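Local coordinates for sister chromatid cohesion protein (PDB 5T8V) that probably loads cohesin onto chromatin, the part described here being a C-terminal fragment of an Scc2/Nipped-B family protein built largely of HEAT repeats, at residues Ser821-Ile826 / Gln844-Phe849; Phe849-Ala854 / Tyr888-Pro893; Val884-Arg889 / Leu922-Ala927; Asp905-Leu910 / Ile931-Leu936; Ala915-Ala920 / Phe973-Leu978. One frame throughout, in Å; residues are numbered along the deposited sequence.

Contact 1: residues Ser821-Ile826 / Gln844-Phe849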
# COMPACT_ATOMS: atom_id res chain seq x y z
N SER A 821 13.06 4.99 -43.10
CA SER A 821 12.90 3.56 -42.85
C SER A 821 11.51 3.09 -43.27
O SER A 821 11.38 2.12 -44.03
CB SER A 821 13.14 3.25 -41.37
OG SER A 821 13.04 1.86 -41.12
N MET A 822 10.47 3.78 -42.81
CA MET A 822 9.10 3.40 -43.17
C MET A 822 8.97 3.24 -44.68
O MET A 822 8.35 2.28 -45.15
CB MET A 822 8.11 4.45 -42.66
CG MET A 822 8.33 4.88 -41.23
SD MET A 822 6.84 5.49 -40.43
CE MET A 822 7.51 6.15 -38.91
N PHE A 823 9.54 4.16 -45.45
CA PHE A 823 9.55 3.99 -46.90
C PHE A 823 10.45 2.84 -47.32
O PHE A 823 10.15 2.15 -48.30
CB PHE A 823 9.99 5.29 -47.59
CG PHE A 823 8.94 6.35 -47.61
CD1 PHE A 823 7.88 6.28 -48.49
CD2 PHE A 823 9.01 7.43 -46.74
CE1 PHE A 823 6.91 7.26 -48.52
CE2 PHE A 823 8.04 8.42 -46.76
CZ PHE A 823 6.99 8.33 -47.65
N ASP A 824 11.55 2.62 -46.59
CA ASP A 824 12.41 1.48 -46.89
C ASP A 824 11.69 0.17 -46.64
O ASP A 824 12.03 -0.85 -47.25
CB ASP A 824 13.69 1.57 -46.05
CG ASP A 824 14.69 0.48 -46.40
OD1 ASP A 824 14.71 0.04 -47.57
OD2 ASP A 824 15.46 0.07 -45.51
N LEU A 825 10.71 0.16 -45.74
CA LEU A 825 9.88 -1.02 -45.50
C LEU A 825 8.82 -1.22 -46.57
O LEU A 825 8.13 -2.24 -46.55
CB LEU A 825 9.21 -0.93 -44.13
CG LEU A 825 10.04 -1.40 -42.93
CD1 LEU A 825 11.32 -0.60 -42.77
CD2 LEU A 825 9.20 -1.32 -41.66
N ILE A 826 8.66 -0.27 -47.50
CA ILE A 826 7.68 -0.38 -48.56
C ILE A 826 8.32 -0.52 -49.94
O ILE A 826 7.67 -1.03 -50.86
CB ILE A 826 6.71 0.82 -48.55
CG1 ILE A 826 6.11 1.02 -47.15
CG2 ILE A 826 5.59 0.62 -49.57
CD1 ILE A 826 5.41 2.35 -46.97
N GLN A 844 -0.38 4.72 -42.29
CA GLN A 844 -1.16 5.46 -41.30
C GLN A 844 -0.27 6.33 -40.42
O GLN A 844 -0.70 7.41 -39.99
CB GLN A 844 -1.98 4.50 -40.44
CG GLN A 844 -3.23 3.98 -41.13
CD GLN A 844 -4.14 5.10 -41.60
OE1 GLN A 844 -4.29 5.32 -42.80
NE2 GLN A 844 -4.74 5.81 -40.66
N VAL A 845 0.96 5.90 -40.14
CA VAL A 845 1.88 6.70 -39.35
C VAL A 845 2.65 7.68 -40.23
O VAL A 845 2.90 8.82 -39.83
CB VAL A 845 2.84 5.80 -38.54
CG1 VAL A 845 3.54 4.79 -39.42
CG2 VAL A 845 3.87 6.63 -37.78
N LEU A 846 3.04 7.26 -41.44
CA LEU A 846 3.64 8.21 -42.38
C LEU A 846 2.71 9.39 -42.64
O LEU A 846 3.17 10.52 -42.83
CB LEU A 846 3.99 7.51 -43.69
CG LEU A 846 5.29 6.71 -43.71
CD1 LEU A 846 5.40 5.90 -45.00
CD2 LEU A 846 6.48 7.64 -43.57
N MET A 847 1.40 9.14 -42.64
CA MET A 847 0.42 10.19 -42.84
C MET A 847 0.57 11.29 -41.79
O MET A 847 0.76 12.46 -42.11
CB MET A 847 -0.98 9.57 -42.80
CG MET A 847 -2.14 10.50 -43.06
SD MET A 847 -3.68 9.59 -42.90
CE MET A 847 -4.88 10.83 -43.36
N ILE A 848 0.48 10.90 -40.51
CA ILE A 848 0.57 11.88 -39.43
C ILE A 848 1.96 12.50 -39.36
O ILE A 848 2.11 13.65 -38.94
CB ILE A 848 0.17 11.22 -38.10
CG1 ILE A 848 1.02 9.98 -37.82
CG2 ILE A 848 -1.32 10.89 -38.12
CD1 ILE A 848 0.58 9.17 -36.62
N PHE A 849 2.99 11.77 -39.78
CA PHE A 849 4.32 12.38 -39.88
C PHE A 849 4.32 13.52 -40.90
O PHE A 849 4.77 14.63 -40.60
CB PHE A 849 5.36 11.33 -40.26
CG PHE A 849 6.15 10.83 -39.09
CD1 PHE A 849 5.67 9.78 -38.31
CD2 PHE A 849 7.36 11.40 -38.76
CE1 PHE A 849 6.38 9.32 -37.24
CE2 PHE A 849 8.09 10.94 -37.68
CZ PHE A 849 7.60 9.90 -36.92

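Contact 2: residues Phe849-Ala854 / Tyr888-Pro893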
# COMPACT_ATOMS: atom_id res chain seq x y z
N PHE A 849 2.99 11.77 -39.78
CA PHE A 849 4.32 12.38 -39.88
C PHE A 849 4.32 13.52 -40.90
O PHE A 849 4.77 14.63 -40.60
CB PHE A 849 5.36 11.33 -40.26
CG PHE A 849 6.15 10.83 -39.09
CD1 PHE A 849 5.67 9.78 -38.31
CD2 PHE A 849 7.36 11.40 -38.76
CE1 PHE A 849 6.38 9.32 -37.24
CE2 PHE A 849 8.09 10.94 -37.68
CZ PHE A 849 7.60 9.90 -36.92
N ALA A 850 3.82 13.25 -42.10
CA ALA A 850 3.74 14.29 -43.12
C ALA A 850 2.90 15.47 -42.63
O ALA A 850 3.20 16.63 -42.94
CB ALA A 850 3.16 13.72 -44.41
N LYS A 851 1.85 15.19 -41.86
CA LYS A 851 1.07 16.28 -41.27
C LYS A 851 1.91 17.10 -40.30
O LYS A 851 1.81 18.33 -40.26
CB LYS A 851 -0.17 15.72 -40.57
CG LYS A 851 -0.79 16.63 -39.51
CD LYS A 851 -1.24 17.97 -40.09
CE LYS A 851 -1.70 18.91 -38.98
NZ LYS A 851 -1.96 20.29 -39.46
N ALA A 852 2.76 16.43 -39.52
CA ALA A 852 3.53 17.13 -38.49
C ALA A 852 4.64 17.98 -39.11
O ALA A 852 4.77 19.17 -38.79
CB ALA A 852 4.11 16.13 -37.50
N GLU A 853 5.44 17.39 -39.99
CA GLU A 853 6.57 18.10 -40.58
C GLU A 853 6.91 17.45 -41.91
O GLU A 853 7.47 16.35 -41.94
CB GLU A 853 7.77 18.08 -39.63
CG GLU A 853 9.00 18.79 -40.17
CD GLU A 853 8.76 20.27 -40.40
OE1 GLU A 853 7.93 20.86 -39.68
OE2 GLU A 853 9.40 20.84 -41.31
N ALA A 854 6.57 18.13 -43.01
CA ALA A 854 6.81 17.60 -44.34
C ALA A 854 8.28 17.67 -44.76
O ALA A 854 8.68 16.98 -45.69
CB ALA A 854 5.96 18.34 -45.36
N TYR A 888 0.87 13.39 -50.34
CA TYR A 888 1.16 14.31 -51.43
C TYR A 888 0.67 15.71 -51.12
O TYR A 888 1.36 16.70 -51.40
CB TYR A 888 0.53 13.80 -52.73
CG TYR A 888 1.32 12.75 -53.48
CD1 TYR A 888 2.42 12.13 -52.91
CD2 TYR A 888 0.98 12.40 -54.78
CE1 TYR A 888 3.15 11.18 -53.60
CE2 TYR A 888 1.70 11.45 -55.48
CZ TYR A 888 2.78 10.85 -54.88
OH TYR A 888 3.50 9.90 -55.57
N ARG A 889 -0.52 15.82 -50.53
CA ARG A 889 -1.09 17.12 -50.19
C ARG A 889 -0.15 17.90 -49.27
O ARG A 889 0.09 19.09 -49.48
CB ARG A 889 -2.45 16.91 -49.53
CG ARG A 889 -3.12 18.16 -48.99
CD ARG A 889 -4.46 17.80 -48.37
NE ARG A 889 -5.15 18.96 -47.80
CZ ARG A 889 -6.37 18.91 -47.27
NH1 ARG A 889 -7.04 17.77 -47.24
NH2 ARG A 889 -6.92 20.01 -46.77
N ARG A 890 0.39 17.24 -48.24
CA ARG A 890 1.21 17.93 -47.26
C ARG A 890 2.65 18.09 -47.74
O ARG A 890 3.27 19.14 -47.52
CB ARG A 890 1.19 17.16 -45.93
CG ARG A 890 -0.17 17.12 -45.26
CD ARG A 890 -0.50 18.45 -44.59
NE ARG A 890 -1.72 18.37 -43.78
CZ ARG A 890 -2.94 18.66 -44.21
NH1 ARG A 890 -3.14 19.07 -45.46
NH2 ARG A 890 -3.98 18.55 -43.39
N VAL A 891 3.20 17.07 -48.40
CA VAL A 891 4.61 17.09 -48.77
C VAL A 891 4.83 17.92 -50.03
O VAL A 891 5.64 18.85 -50.04
CB VAL A 891 5.13 15.65 -48.97
CG1 VAL A 891 6.57 15.66 -49.50
CG2 VAL A 891 5.04 14.86 -47.67
N LEU A 892 4.12 17.59 -51.10
CA LEU A 892 4.47 18.11 -52.42
C LEU A 892 4.62 19.62 -52.47
O LEU A 892 5.55 20.09 -53.16
CB LEU A 892 3.43 17.62 -53.43
CG LEU A 892 3.85 17.51 -54.90
CD1 LEU A 892 5.22 16.87 -55.08
CD2 LEU A 892 2.81 16.70 -55.63
N PRO A 893 3.79 20.43 -51.81
CA PRO A 893 4.04 21.89 -51.82
C PRO A 893 5.33 22.29 -51.13
O PRO A 893 5.72 23.47 -51.23
CB PRO A 893 2.81 22.47 -51.10
CG PRO A 893 2.24 21.33 -50.33
CD PRO A 893 2.53 20.10 -51.12

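Contact 3: residues Val884-Arg889 / Leu922-Ala927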
# COMPACT_ATOMS: atom_id res chain seq x y z
N VAL A 884 -2.03 8.19 -49.02
CA VAL A 884 -1.08 8.68 -50.02
C VAL A 884 -1.48 10.05 -50.53
O VAL A 884 -0.63 10.93 -50.71
CB VAL A 884 -0.93 7.66 -51.17
CG1 VAL A 884 -0.44 6.32 -50.63
CG2 VAL A 884 -2.23 7.49 -51.94
N VAL A 885 -2.78 10.28 -50.76
CA VAL A 885 -3.18 11.59 -51.27
C VAL A 885 -2.92 12.67 -50.22
O VAL A 885 -2.61 13.82 -50.57
CB VAL A 885 -4.66 11.60 -51.71
CG1 VAL A 885 -4.88 10.57 -52.81
CG2 VAL A 885 -5.57 11.34 -50.54
N VAL A 886 -3.04 12.33 -48.94
CA VAL A 886 -2.73 13.31 -47.90
C VAL A 886 -1.23 13.54 -47.82
O VAL A 886 -0.77 14.67 -47.57
CB VAL A 886 -3.30 12.85 -46.54
CG1 VAL A 886 -2.72 13.66 -45.39
CG2 VAL A 886 -4.82 12.97 -46.56
N ILE A 887 -0.43 12.50 -48.03
CA ILE A 887 1.02 12.66 -48.00
C ILE A 887 1.48 13.55 -49.16
O ILE A 887 2.38 14.37 -48.99
CB ILE A 887 1.71 11.29 -48.02
CG1 ILE A 887 1.42 10.54 -46.72
CG2 ILE A 887 3.23 11.44 -48.20
CD1 ILE A 887 1.82 9.08 -46.73
N TYR A 888 0.87 13.39 -50.34
CA TYR A 888 1.16 14.31 -51.43
C TYR A 888 0.67 15.71 -51.12
O TYR A 888 1.36 16.70 -51.40
CB TYR A 888 0.53 13.80 -52.73
CG TYR A 888 1.32 12.75 -53.48
CD1 TYR A 888 2.42 12.13 -52.91
CD2 TYR A 888 0.98 12.40 -54.78
CE1 TYR A 888 3.15 11.18 -53.60
CE2 TYR A 888 1.70 11.45 -55.48
CZ TYR A 888 2.78 10.85 -54.88
OH TYR A 888 3.50 9.90 -55.57
N ARG A 889 -0.52 15.82 -50.53
CA ARG A 889 -1.09 17.12 -50.19
C ARG A 889 -0.15 17.90 -49.27
O ARG A 889 0.09 19.09 -49.48
CB ARG A 889 -2.45 16.91 -49.53
CG ARG A 889 -3.12 18.16 -48.99
CD ARG A 889 -4.46 17.80 -48.37
NE ARG A 889 -5.15 18.96 -47.80
CZ ARG A 889 -6.37 18.91 -47.27
NH1 ARG A 889 -7.04 17.77 -47.24
NH2 ARG A 889 -6.92 20.01 -46.77
N LEU A 922 -12.71 11.95 -51.52
CA LEU A 922 -12.84 13.03 -52.49
C LEU A 922 -12.32 14.34 -51.92
O LEU A 922 -11.83 15.20 -52.67
CB LEU A 922 -14.29 13.20 -52.93
CG LEU A 922 -14.51 14.35 -53.92
CD1 LEU A 922 -13.59 14.25 -55.14
CD2 LEU A 922 -15.95 14.39 -54.36
N ASP A 923 -12.42 14.52 -50.60
CA ASP A 923 -11.93 15.73 -49.97
C ASP A 923 -10.42 15.86 -50.13
O ASP A 923 -9.92 16.84 -50.71
CB ASP A 923 -12.33 15.73 -48.49
CG ASP A 923 -12.23 17.09 -47.84
OD1 ASP A 923 -11.14 17.70 -47.89
OD2 ASP A 923 -13.25 17.57 -47.30
N ASP A 924 -9.67 14.87 -49.64
CA ASP A 924 -8.22 14.95 -49.69
C ASP A 924 -7.71 14.95 -51.13
O ASP A 924 -6.72 15.63 -51.45
CB ASP A 924 -7.61 13.80 -48.90
CG ASP A 924 -7.99 13.83 -47.44
OD1 ASP A 924 -7.41 14.64 -46.69
OD2 ASP A 924 -8.87 13.04 -47.03
N VAL A 925 -8.37 14.21 -52.03
CA VAL A 925 -7.90 14.17 -53.41
C VAL A 925 -8.20 15.49 -54.11
O VAL A 925 -7.42 15.95 -54.96
CB VAL A 925 -8.52 12.99 -54.18
CG1 VAL A 925 -10.00 13.15 -54.29
CG2 VAL A 925 -7.91 12.87 -55.55
N MET A 926 -9.33 16.13 -53.79
CA MET A 926 -9.62 17.43 -54.37
C MET A 926 -8.62 18.47 -53.88
O MET A 926 -8.09 19.26 -54.67
CB MET A 926 -11.05 17.86 -54.03
CG MET A 926 -11.48 19.18 -54.66
SD MET A 926 -11.53 19.13 -56.47
CE MET A 926 -13.00 18.12 -56.74
N ALA A 927 -8.33 18.47 -52.58
CA ALA A 927 -7.27 19.32 -52.05
C ALA A 927 -5.97 19.10 -52.81
O ALA A 927 -5.31 20.05 -53.24
CB ALA A 927 -7.08 19.06 -50.56

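Contact 4: residues Asp905-Leu910 / Ile931-Leu936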
# COMPACT_ATOMS: atom_id res chain seq x y z
N ASP A 905 1.47 14.52 -64.63
CA ASP A 905 1.04 13.13 -64.70
C ASP A 905 0.15 12.77 -63.52
O ASP A 905 -0.91 12.16 -63.69
CB ASP A 905 2.26 12.21 -64.75
CG ASP A 905 3.08 12.38 -66.01
OD1 ASP A 905 2.49 12.72 -67.06
OD2 ASP A 905 4.31 12.19 -65.95
N VAL A 906 0.56 13.14 -62.31
CA VAL A 906 -0.23 12.83 -61.12
C VAL A 906 -1.64 13.38 -61.27
O VAL A 906 -2.63 12.68 -60.99
CB VAL A 906 0.46 13.36 -59.86
CG1 VAL A 906 -0.48 13.29 -58.65
CG2 VAL A 906 1.73 12.58 -59.58
N ARG A 907 -1.77 14.63 -61.71
CA ARG A 907 -3.10 15.21 -61.88
C ARG A 907 -3.90 14.44 -62.91
O ARG A 907 -5.08 14.14 -62.69
CB ARG A 907 -3.00 16.68 -62.27
CG ARG A 907 -4.36 17.33 -62.52
CD ARG A 907 -4.27 18.84 -62.57
NE ARG A 907 -3.45 19.31 -63.68
CZ ARG A 907 -3.20 20.59 -63.95
NH1 ARG A 907 -3.71 21.54 -63.18
NH2 ARG A 907 -2.45 20.91 -64.99
N LYS A 908 -3.29 14.11 -64.05
CA LYS A 908 -4.02 13.39 -65.09
C LYS A 908 -4.48 12.02 -64.61
O LYS A 908 -5.54 11.54 -65.04
CB LYS A 908 -3.16 13.26 -66.35
CG LYS A 908 -3.22 14.49 -67.26
CD LYS A 908 -2.66 14.18 -68.65
CE LYS A 908 -1.35 14.91 -68.91
NZ LYS A 908 -1.55 16.35 -69.23
N GLU A 909 -3.71 11.38 -63.74
CA GLU A 909 -4.11 10.10 -63.16
C GLU A 909 -5.04 10.26 -61.97
O GLU A 909 -5.62 9.26 -61.51
CB GLU A 909 -2.88 9.30 -62.72
CG GLU A 909 -1.88 9.02 -63.83
CD GLU A 909 -0.70 8.19 -63.35
OE1 GLU A 909 -0.68 7.82 -62.16
OE2 GLU A 909 0.21 7.92 -64.17
N LEU A 910 -5.20 11.48 -61.46
CA LEU A 910 -5.92 11.72 -60.22
C LEU A 910 -7.25 12.43 -60.42
O LEU A 910 -8.05 12.50 -59.47
CB LEU A 910 -5.05 12.55 -59.26
CG LEU A 910 -5.46 12.62 -57.80
CD1 LEU A 910 -5.34 11.25 -57.15
CD2 LEU A 910 -4.60 13.64 -57.07
N ILE A 931 -3.71 21.77 -54.98
CA ILE A 931 -2.28 21.97 -54.73
C ILE A 931 -1.49 21.81 -56.02
O ILE A 931 -0.78 22.72 -56.46
CB ILE A 931 -1.79 21.01 -53.64
CG1 ILE A 931 -2.49 21.30 -52.30
CG2 ILE A 931 -0.28 21.09 -53.48
CD1 ILE A 931 -2.19 22.66 -51.71
N ILE A 932 -1.59 20.63 -56.64
CA ILE A 932 -0.91 20.38 -57.91
C ILE A 932 -1.11 21.56 -58.86
O ILE A 932 -0.17 22.02 -59.51
CB ILE A 932 -1.41 19.07 -58.55
CG1 ILE A 932 -1.11 17.86 -57.65
CG2 ILE A 932 -0.80 18.88 -59.94
CD1 ILE A 932 0.34 17.43 -57.64
N SER A 933 -2.34 22.06 -58.95
CA SER A 933 -2.64 23.14 -59.88
C SER A 933 -1.94 24.43 -59.48
O SER A 933 -1.56 25.22 -60.36
CB SER A 933 -4.14 23.35 -59.97
OG SER A 933 -4.78 22.20 -60.50
N THR A 934 -1.75 24.68 -58.18
CA THR A 934 -1.05 25.88 -57.77
C THR A 934 0.45 25.77 -58.05
O THR A 934 1.07 26.74 -58.50
CB THR A 934 -1.29 26.17 -56.28
OG1 THR A 934 -0.86 25.05 -55.50
CG2 THR A 934 -2.77 26.44 -56.02
N LEU A 935 1.04 24.60 -57.78
CA LEU A 935 2.44 24.41 -58.13
C LEU A 935 2.65 24.56 -59.64
O LEU A 935 3.55 25.29 -60.08
CB LEU A 935 2.93 23.04 -57.66
CG LEU A 935 3.26 22.96 -56.16
CD1 LEU A 935 2.19 22.18 -55.42
CD2 LEU A 935 4.62 22.33 -55.94
N LEU A 936 1.83 23.88 -60.43
CA LEU A 936 1.79 24.16 -61.86
C LEU A 936 1.17 25.53 -62.10
O LEU A 936 0.67 26.19 -61.19
CB LEU A 936 0.99 23.08 -62.60
CG LEU A 936 1.52 21.65 -62.56
CD1 LEU A 936 0.55 20.71 -63.28
CD2 LEU A 936 2.90 21.55 -63.18

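Contact 5: residues Ala915-Ala920 / Phe973-Leu978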
# COMPACT_ATOMS: atom_id res chain seq x y z
N ALA A 915 -14.97 10.98 -60.03
CA ALA A 915 -16.33 10.61 -60.39
C ALA A 915 -16.81 9.34 -59.71
O ALA A 915 -17.93 8.89 -60.01
CB ALA A 915 -16.44 10.45 -61.91
N LYS A 916 -16.02 8.74 -58.82
CA LYS A 916 -16.40 7.47 -58.21
C LYS A 916 -16.13 7.45 -56.72
O LYS A 916 -17.00 7.09 -55.92
CB LYS A 916 -15.64 6.32 -58.88
CG LYS A 916 -15.79 6.25 -60.39
CD LYS A 916 -15.09 5.03 -60.96
CE LYS A 916 -15.25 4.95 -62.47
NZ LYS A 916 -14.65 3.71 -63.04
N VAL A 917 -14.91 7.83 -56.34
CA VAL A 917 -14.41 7.70 -54.97
C VAL A 917 -15.40 8.29 -53.96
O VAL A 917 -16.07 9.28 -54.27
CB VAL A 917 -13.04 8.38 -54.84
CG1 VAL A 917 -13.16 9.89 -55.00
CG2 VAL A 917 -12.40 8.03 -53.54
N PRO A 918 -15.52 7.72 -52.75
CA PRO A 918 -16.43 8.31 -51.75
C PRO A 918 -16.07 9.74 -51.37
O PRO A 918 -15.05 10.28 -51.81
CB PRO A 918 -16.29 7.36 -50.55
CG PRO A 918 -15.08 6.53 -50.82
CD PRO A 918 -14.99 6.42 -52.29
N ARG A 919 -16.91 10.35 -50.54
CA ARG A 919 -16.75 11.76 -50.19
C ARG A 919 -15.48 11.99 -49.38
O ARG A 919 -14.65 12.83 -49.73
CB ARG A 919 -17.98 12.23 -49.41
CG ARG A 919 -17.87 13.64 -48.82
CD ARG A 919 -18.94 13.87 -47.76
NE ARG A 919 -18.55 14.94 -46.84
CZ ARG A 919 -19.01 16.19 -46.87
NH1 ARG A 919 -19.91 16.56 -47.77
NH2 ARG A 919 -18.58 17.07 -45.98
N ALA A 920 -15.31 11.25 -48.28
CA ALA A 920 -14.20 11.51 -47.36
C ALA A 920 -12.87 11.52 -48.09
O ALA A 920 -11.98 12.32 -47.78
CB ALA A 920 -14.20 10.47 -46.24
N PHE A 973 -26.87 13.26 -60.01
CA PHE A 973 -26.89 14.60 -59.42
C PHE A 973 -26.12 14.63 -58.11
O PHE A 973 -25.43 15.61 -57.82
CB PHE A 973 -28.31 15.07 -59.19
CG PHE A 973 -28.40 16.23 -58.25
CD1 PHE A 973 -28.05 17.50 -58.67
CD2 PHE A 973 -28.79 16.04 -56.93
CE1 PHE A 973 -28.10 18.57 -57.80
CE2 PHE A 973 -28.85 17.11 -56.06
CZ PHE A 973 -28.51 18.38 -56.49
N ASP A 974 -26.27 13.59 -57.28
CA ASP A 974 -25.50 13.54 -56.05
C ASP A 974 -24.01 13.71 -56.33
O ASP A 974 -23.32 14.48 -55.65
CB ASP A 974 -25.75 12.21 -55.33
CG ASP A 974 -25.01 12.11 -54.01
OD1 ASP A 974 -23.79 11.83 -54.03
OD2 ASP A 974 -25.65 12.31 -52.95
N ARG A 975 -23.51 13.04 -57.37
CA ARG A 975 -22.09 13.14 -57.67
C ARG A 975 -21.74 14.51 -58.24
O ARG A 975 -20.71 15.09 -57.88
CB ARG A 975 -21.67 12.04 -58.65
CG ARG A 975 -20.18 11.77 -58.65
CD ARG A 975 -19.72 11.16 -57.34
NE ARG A 975 -18.27 11.12 -57.21
CZ ARG A 975 -17.63 10.74 -56.11
NH1 ARG A 975 -18.32 10.36 -55.04
NH2 ARG A 975 -16.31 10.74 -56.07
N TYR A 976 -22.58 15.05 -59.13
CA TYR A 976 -22.33 16.39 -59.66
C TYR A 976 -22.22 17.41 -58.54
O TYR A 976 -21.21 18.11 -58.41
CB TYR A 976 -23.45 16.78 -60.63
CG TYR A 976 -23.46 16.00 -61.94
CD1 TYR A 976 -22.28 15.62 -62.57
CD2 TYR A 976 -24.67 15.65 -62.54
CE1 TYR A 976 -22.30 14.92 -63.76
CE2 TYR A 976 -24.69 14.94 -63.72
CZ TYR A 976 -23.51 14.58 -64.33
OH TYR A 976 -23.53 13.88 -65.51
N SER A 977 -23.26 17.50 -57.71
CA SER A 977 -23.26 18.45 -56.60
C SER A 977 -22.11 18.19 -55.64
O SER A 977 -21.57 19.14 -55.06
CB SER A 977 -24.59 18.38 -55.85
OG SER A 977 -24.68 17.18 -55.10
N LEU A 978 -21.73 16.93 -55.44
CA LEU A 978 -20.60 16.64 -54.57
C LEU A 978 -19.31 17.22 -55.14
O LEU A 978 -18.54 17.87 -54.43
CB LEU A 978 -20.48 15.13 -54.36
CG LEU A 978 -19.35 14.70 -53.41
CD1 LEU A 978 -19.60 15.21 -52.00
CD2 LEU A 978 -19.19 13.19 -53.41

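Contact 1: residues Ser821-Ile826 / Gln844-Phe849
Met822 crosses to helix 839-852 on an extended chain, with CG anti to its own carbonyl carbon (chi1 -46°), and slides past Leu846 in the opposite direction. Its SD lies 3.5 Å from Val845 CG1, where the two side chains cross at about a right angle. Beyond the sulfur, CE stops 3.8 Å from Phe849 CE1. The Met822 SD to Phe849 ring-centre distance of 5.5 Å makes this a Met-aromatic contact of oblique geometry. Helices 808-824 and 839-852 are neighbours in the HEAT-repeat solenoid, and Leu846 fills much of the interface between them. One face of the Phe823 ring receives Leu846 CD1 over its centre, 4.0 Å from the centroid and 11° off the normal, a CH-pi contact. Phe823 CE2 also meets Leu846 CD2 at 3.6 Å. An alanine in place of Phe823 would probably strip this ring from both Leu846 methyls and open a gap beside Leu865. Further on, Ile826 points at Leu846 tip to tip, CD1 to CD1 at 4.1 Å.

Contact 2: residues Phe849-Ala854 / Tyr888-Pro893
The Arg890 guanidinium has Lys851 CD at its edge, near its plane, 3.7 Å from Arg890 NE; no atom of segment 849-854 lies over either face. This meeting of two basic chains lies on the more exposed side of the packing between helices 839-852 and 878-891 in the HEAT-repeat solenoid. A bend at chi2 (60°) places Lys851 CD, so that a methylene, and not the ammonium group, does the touching. Lys851 NZ stays 4.7 Å from Arg890 NE, and these like charges would be expected to repel mildly. Inward of this pair, aliphatic carbons meet both backbone oxygens and other methyls. Arg890 CB rests 3.6 Å from Ala850 O, while Ala850 CB faces Val891 CG2 at 3.9 Å. Phe857 touches both Ala850 and Val891 and so extends this apolar patch. The backbones come closest past the end of helix 839-852, with the CA atoms of Ala854 and Val891 5.0 Å apart. The small alanine side chain is consistent with so close an approach: Ala854 CB lies 3.5 Å from Arg890 O.

Contact 3: residues Val884-Arg889 / Leu922-Ala927
Arg889 and Asp924 join helices 878-891 and 919-935; the local axes of 884-889 and 922-927 run at 31° to each other and come within 8.7 Å. The packed side of this HEAT-solenoid interface is buried: Val885 CG2 lies 3.6 Å from Asp924 CB, and Val886 CG2 abuts the Asp924 carboxylate. Arg889 extends fully from CG to NE and lays its guanidinium across Ala927, whose CB sits over the centre of one face, 3.4 Å from Arg889 CZ. At the edge of that group, Arg889 NH1 makes a salt bridge of 3.2 Å to Asp924 OD1, the two planes turned 53° apart. The looser side is the partly exposed Asp923, whose OD1 stays 4.2 Å from Arg889 NH1, too far for a salt bridge, and makes a weak hydrogen bond to His986. A leucine in place of Arg889 would probably leave Asp924 OD1 without this cation and Ala927 without its flat cover. Asp924 OD2 forms a second salt bridge, to Arg882; a buried carboxylate shared by two arginines is likely to remain ionised.

Contact 4: residues Asp905-Leu910 / Ile931-Leu936
An antiparallel helix pair of the HEAT-repeat solenoid sets Arg907 of helix 900-910 against Ile932, Ser933 and Leu936 at the end of helix 919-935. Closest to the backbone, Arg907 CB meets Ile932 CG2 at 3.9 Å, and Val906 CG1 adds a looser contact of 4.3 Å to Ile932 CD1. The local axes run at 149° to each other and are 10.4 Å apart at closest approach, a spacing that the long arginine chain spans. A bend at chi3 (64°) turns Arg907 NE before the guanidinium reaches the far helix. There Arg907 NH1 donates a 3.0 Å hydrogen bond to Ser933 OG, which lies in the guanidinium plane, though the bond is bent, with an N-H...O angle of 136°. Ser933 OG is itself bonded to Leu929 O, so this hydroxyl links the arginine to the helix backbone. One face of the guanidinium carries Leu936 CD1, offset toward the rim and 3.5 Å from Arg907 NH2. Thr938 OG1, just past the helix, takes a further hydrogen bond from Arg907 NH2.

Contact 5: residues Ala915-Ala920 / Phe973-Leu978
Arg975 carries the polar part of this contact, reaching from helix 969-986 to the backbone of the loop that leads into helix 919-935. Its CG is anti to the backbone N (chi1 -160°), and a bend at chi2 (68°) then places CD. Both NH1 and NH2 are directed at Val917 O; the NH1 bond is weak, the NH2 approach is too short to trust and the oxygen is uncertainly placed, so the pairing is best taken as approximate. Arg975 NH2 also bonds Val914 O, which gives the guanidinium a second loop carbonyl. Packing against the flat group comes next: Lys916 C lies over one face, toward the rim and 3.4 Å from Arg975 NH2, and Ala915 C is 3.4 Å from Arg975 NE. Val917 CG1 sits in the guanidinium plane at its edge. Between the two segments the apolar part is Arg919 CG against Leu978 CD1, 3.9 Å apart on chains that cross obliquely; Leu922 of helix 919-935 extends it by touching Val917, Arg975 and Leu978. Pro918 holds the N-cap position of helix 919-935, while the charged end of Arg919 turns to a salt bridge with Asp1034 on helix 1026-1042 of the HEAT-repeat array. The acceptors named for Arg975 are main-chain carbonyls, so the contact probably depends on the path of the loop backbone more than on which side chains the loop carries.

Contacts 1, 3 and 4 are buried, contact 2 is partly buried and contact 5 lies at the surface. Contacts 1 and 2 share Phe849 and helix 839-852, contacts 2 and 3 share helix 878-891, and contacts 3, 4 and 5 all draw on helix 919-935 or the loop leading into it. The chemistry shifts along this series: contact 1 is wholly apolar, contact 2 mixes small side chains with two basic ones, and contacts 3 to 5 each turn on an arginine, paired in turn with a carboxylate, a hydroxyl and main-chain carbonyls. Contacts 3 and 4 touch through Val925 and Leu910, and contacts 3 and 5 through Leu922 and Leu978, whereas contacts 1 and 5 stand about 29 Å apart between centres.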